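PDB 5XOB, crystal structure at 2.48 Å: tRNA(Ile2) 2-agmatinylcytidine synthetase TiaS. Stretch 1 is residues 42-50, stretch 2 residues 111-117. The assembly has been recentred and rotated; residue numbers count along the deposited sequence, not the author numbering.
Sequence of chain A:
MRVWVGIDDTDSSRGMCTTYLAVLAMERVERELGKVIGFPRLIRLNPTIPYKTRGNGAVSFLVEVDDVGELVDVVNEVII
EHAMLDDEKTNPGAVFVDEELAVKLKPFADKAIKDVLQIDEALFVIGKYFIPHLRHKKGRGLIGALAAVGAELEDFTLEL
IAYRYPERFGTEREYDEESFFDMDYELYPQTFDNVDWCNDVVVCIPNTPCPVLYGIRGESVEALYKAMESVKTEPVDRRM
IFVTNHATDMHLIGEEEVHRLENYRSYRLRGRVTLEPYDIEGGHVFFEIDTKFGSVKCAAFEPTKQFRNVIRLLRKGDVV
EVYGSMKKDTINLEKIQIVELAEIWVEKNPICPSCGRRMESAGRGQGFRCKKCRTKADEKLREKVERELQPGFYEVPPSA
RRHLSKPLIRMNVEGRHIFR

Stretch 1 (42-50) LIRLNPTIP
Stretch 2, residues 111-117: KAIKDVL

The contact joins the end of a β-strand to the end of an α-helix, in segments at least 66 residues apart wherever they touch. Residues 42-44 complete a strand that begins earlier in the chain, with phi/psi of -115/110, -110/107 and -77/138; Leu45 (-107/-173) leaves it, and Asn46 (-42/111) opens a type I β turn that runs to Ile49 through Pro47 (-77/3, C-gamma endo) and Thr48 (-93/-19). In the second stretch residues 111-114 finish a helix, with phi/psi of -66/-37, -64/-34, -81/-36 and -101/-19, and Asp115 (-138/-164) is the first to leave helical phi/psi, followed by the extended Val116 (-112/140) and Leu117 (-126/152). The register is set by Leu45 and Ile113, whose CA atoms lie 4.1 Å apart. Together the two surfaces bury 328 Å².

Asn46 is the polar centre of the contact. Its backbone N donates to Ala112 O at 3.1 Å, with an N-H...O angle of 163°, and so satisfies a carbonyl near the end of the helix. Ile113 O also approaches Asn46 N, at 3.3 Å, but the angle is too poor for a hydrogen bond; this carbonyl instead receives a CA-H...O contact from Asn46 CA at 3.2 Å, with an angle of 121° at the hydrogen. The Asn46 side chain, chi1 t (-169°) and chi2 -24°, extends past the helix end, where ND2 donates to Asp115 O at 2.9 Å in a nearly linear bond of 174°; ND2 is also hydrogen-bonded elsewhere in the structure. The carboxamide oxygen serves its own turn: Asn46 OD1 accepts from Thr48 N at 3.0 Å and, very closely, from Thr48 OG1 at 2.5 Å, the threonine hydroxyl being placed by a p rotamer. An asparagine suits this buried site because one short side chain offers a donor to the helix exit and an acceptor to the turn.

The helix exit has its own supports. Asp115 N makes a weak hydrogen bond to Lys111 O at 2.7 Å. The CA-to-CB bond of Asp115 points away from stretch 1, and its carboxylate, at chi1 -132° and chi2 76°, folds back so that OD2 accepts a weak bond from Val116 N at 3.3 Å; OD2 is also hydrogen-bonded elsewhere in the structure.

Apolar packing flanks these bonds. Buried Ile113 (m, t) sets CD1 4.1 Å from CG2 of Ile43 (m, m), while its CG1 lies 4.0 Å from CD2 of Leu45 (m, t). The same Leu45 CD2 is 4.2 Å from Ala112 CB. At the end of the turn, the CA-to-CB bond of Ile49 (m, m) points toward stretch 2, and its CD1 lies 3.8 Å from CG2 of Val116 (t), forming a more exposed margin. Arg44 (m, m, t) leaves its CA sideways and its end leads away, with NE bonded elsewhere; the CA-to-CB bond of Lys114 (m, t, t, t) points away. Both charged groups lie outside the apolar contact.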

# COMPACT_ATOMS: atom_id res chain seq x y z
N LEU A 42 -10.94 9.38 3.12
CA LEU A 42 -10.22 9.10 1.89
C LEU A 42 -10.07 7.58 1.75
O LEU A 42 -9.30 6.96 2.48
CB LEU A 42 -8.84 9.75 1.92
CG LEU A 42 -8.06 9.91 0.61
CD1 LEU A 42 -6.57 9.98 0.93
CD2 LEU A 42 -8.31 8.80 -0.41
N ILE A 43 -10.80 7.01 0.79
CA ILE A 43 -10.90 5.56 0.61
C ILE A 43 -10.17 5.10 -0.65
O ILE A 43 -10.65 5.33 -1.75
CB ILE A 43 -12.39 5.14 0.51
CG1 ILE A 43 -13.19 5.64 1.73
CG2 ILE A 43 -12.52 3.63 0.34
CD1 ILE A 43 -12.71 5.15 3.08
N ARG A 44 -9.02 4.45 -0.49
CA ARG A 44 -8.32 3.83 -1.63
C ARG A 44 -8.98 2.51 -2.05
O ARG A 44 -9.33 1.68 -1.21
CB ARG A 44 -6.85 3.56 -1.29
CG ARG A 44 -6.04 4.80 -1.00
CD ARG A 44 -5.72 5.60 -2.26
NE ARG A 44 -4.93 6.79 -1.92
CZ ARG A 44 -4.60 7.76 -2.76
NH1 ARG A 44 -4.97 7.72 -4.03
NH2 ARG A 44 -3.88 8.79 -2.31
N LEU A 45 -9.10 2.32 -3.36
CA LEU A 45 -9.78 1.15 -3.90
C LEU A 45 -8.76 0.18 -4.48
O LEU A 45 -7.56 0.37 -4.30
CB LEU A 45 -10.78 1.59 -4.97
CG LEU A 45 -11.69 2.74 -4.54
CD1 LEU A 45 -12.56 3.16 -5.71
CD2 LEU A 45 -12.55 2.37 -3.34
N ASN A 46 -9.25 -0.87 -5.14
CA ASN A 46 -8.38 -1.88 -5.74
C ASN A 46 -7.20 -1.20 -6.43
O ASN A 46 -7.38 -0.53 -7.44
CB ASN A 46 -9.15 -2.74 -6.74
CG ASN A 46 -8.37 -3.95 -7.19
OD1 ASN A 46 -7.15 -3.97 -7.14
ND2 ASN A 46 -9.08 -4.99 -7.62
N PRO A 47 -6.00 -1.36 -5.87
CA PRO A 47 -4.85 -0.65 -6.40
C PRO A 47 -4.28 -1.25 -7.69
O PRO A 47 -3.27 -0.76 -8.20
CB PRO A 47 -3.82 -0.76 -5.27
CG PRO A 47 -4.15 -2.05 -4.62
CD PRO A 47 -5.64 -2.20 -4.72
N THR A 48 -4.91 -2.30 -8.22
CA THR A 48 -4.41 -2.96 -9.42
C THR A 48 -5.02 -2.42 -10.72
O THR A 48 -4.44 -2.62 -11.79
CB THR A 48 -4.65 -4.48 -9.37
OG1 THR A 48 -6.06 -4.75 -9.24
CG2 THR A 48 -3.92 -5.11 -8.19
N ILE A 49 -6.16 -1.73 -10.63
CA ILE A 49 -6.91 -1.36 -11.83
C ILE A 49 -6.12 -0.32 -12.63
O ILE A 49 -5.61 0.64 -12.05
CB ILE A 49 -8.33 -0.83 -11.53
CG1 ILE A 49 -9.08 -1.75 -10.56
CG2 ILE A 49 -9.14 -0.70 -12.81
CD1 ILE A 49 -9.21 -3.19 -11.01
N PRO A 50 -6.01 -0.52 -13.96
CA PRO A 50 -5.18 0.39 -14.76
C PRO A 50 -5.78 1.79 -14.94
O PRO A 50 -6.86 1.94 -15.51
CB PRO A 50 -5.05 -0.35 -16.11
CG PRO A 50 -6.16 -1.34 -16.15
CD PRO A 50 -6.52 -1.67 -14.73
N LYS A 111 -16.13 -4.79 -2.20
CA LYS A 111 -15.87 -5.33 -3.53
C LYS A 111 -15.06 -4.35 -4.38
O LYS A 111 -14.21 -4.76 -5.18
CB LYS A 111 -17.19 -5.65 -4.22
CG LYS A 111 -17.06 -6.42 -5.52
CD LYS A 111 -18.44 -6.75 -6.07
CE LYS A 111 -18.36 -7.59 -7.33
NZ LYS A 111 -19.68 -7.63 -8.03
N ALA A 112 -15.33 -3.06 -4.23
CA ALA A 112 -14.56 -2.04 -4.92
C ALA A 112 -13.11 -2.02 -4.47
O ALA A 112 -12.20 -1.77 -5.27
CB ALA A 112 -15.19 -0.67 -4.70
N ILE A 113 -12.88 -2.32 -3.20
CA ILE A 113 -11.54 -2.27 -2.62
C ILE A 113 -10.77 -3.53 -2.94
O ILE A 113 -9.56 -3.47 -3.19
CB ILE A 113 -11.61 -2.05 -1.09
CG1 ILE A 113 -12.32 -0.72 -0.80
CG2 ILE A 113 -10.21 -2.02 -0.48
CD1 ILE A 113 -12.61 -0.48 0.66
N LYS A 114 -11.45 -4.67 -2.97
CA LYS A 114 -10.79 -5.97 -3.13
C LYS A 114 -10.87 -6.57 -4.53
O LYS A 114 -10.06 -7.44 -4.89
CB LYS A 114 -11.36 -6.96 -2.12
CG LYS A 114 -10.91 -6.68 -0.71
CD LYS A 114 -11.46 -7.69 0.28
CE LYS A 114 -10.92 -7.41 1.67
NZ LYS A 114 -11.40 -8.40 2.67
N ASP A 115 -11.81 -6.08 -5.33
CA ASP A 115 -12.19 -6.78 -6.54
C ASP A 115 -12.38 -5.80 -7.68
O ASP A 115 -11.93 -4.65 -7.62
CB ASP A 115 -13.49 -7.54 -6.26
CG ASP A 115 -13.43 -8.97 -6.73
OD1 ASP A 115 -12.78 -9.79 -6.03
OD2 ASP A 115 -14.05 -9.29 -7.77
N VAL A 116 -13.04 -6.27 -8.74
CA VAL A 116 -13.36 -5.46 -9.89
C VAL A 116 -14.87 -5.26 -9.95
O VAL A 116 -15.65 -6.18 -9.69
CB VAL A 116 -12.89 -6.15 -11.19
CG1 VAL A 116 -13.30 -5.34 -12.41
CG2 VAL A 116 -11.38 -6.35 -11.16
N LEU A 117 -15.26 -4.05 -10.32
CA LEU A 117 -16.66 -3.65 -10.39
C LEU A 117 -17.01 -3.07 -11.75
O LEU A 117 -16.16 -2.49 -12.43
CB LEU A 117 -16.93 -2.59 -9.33
CG LEU A 117 -17.73 -3.06 -8.12
CD1 LEU A 117 -17.57 -2.08 -6.98
CD2 LEU A 117 -19.18 -3.20 -8.52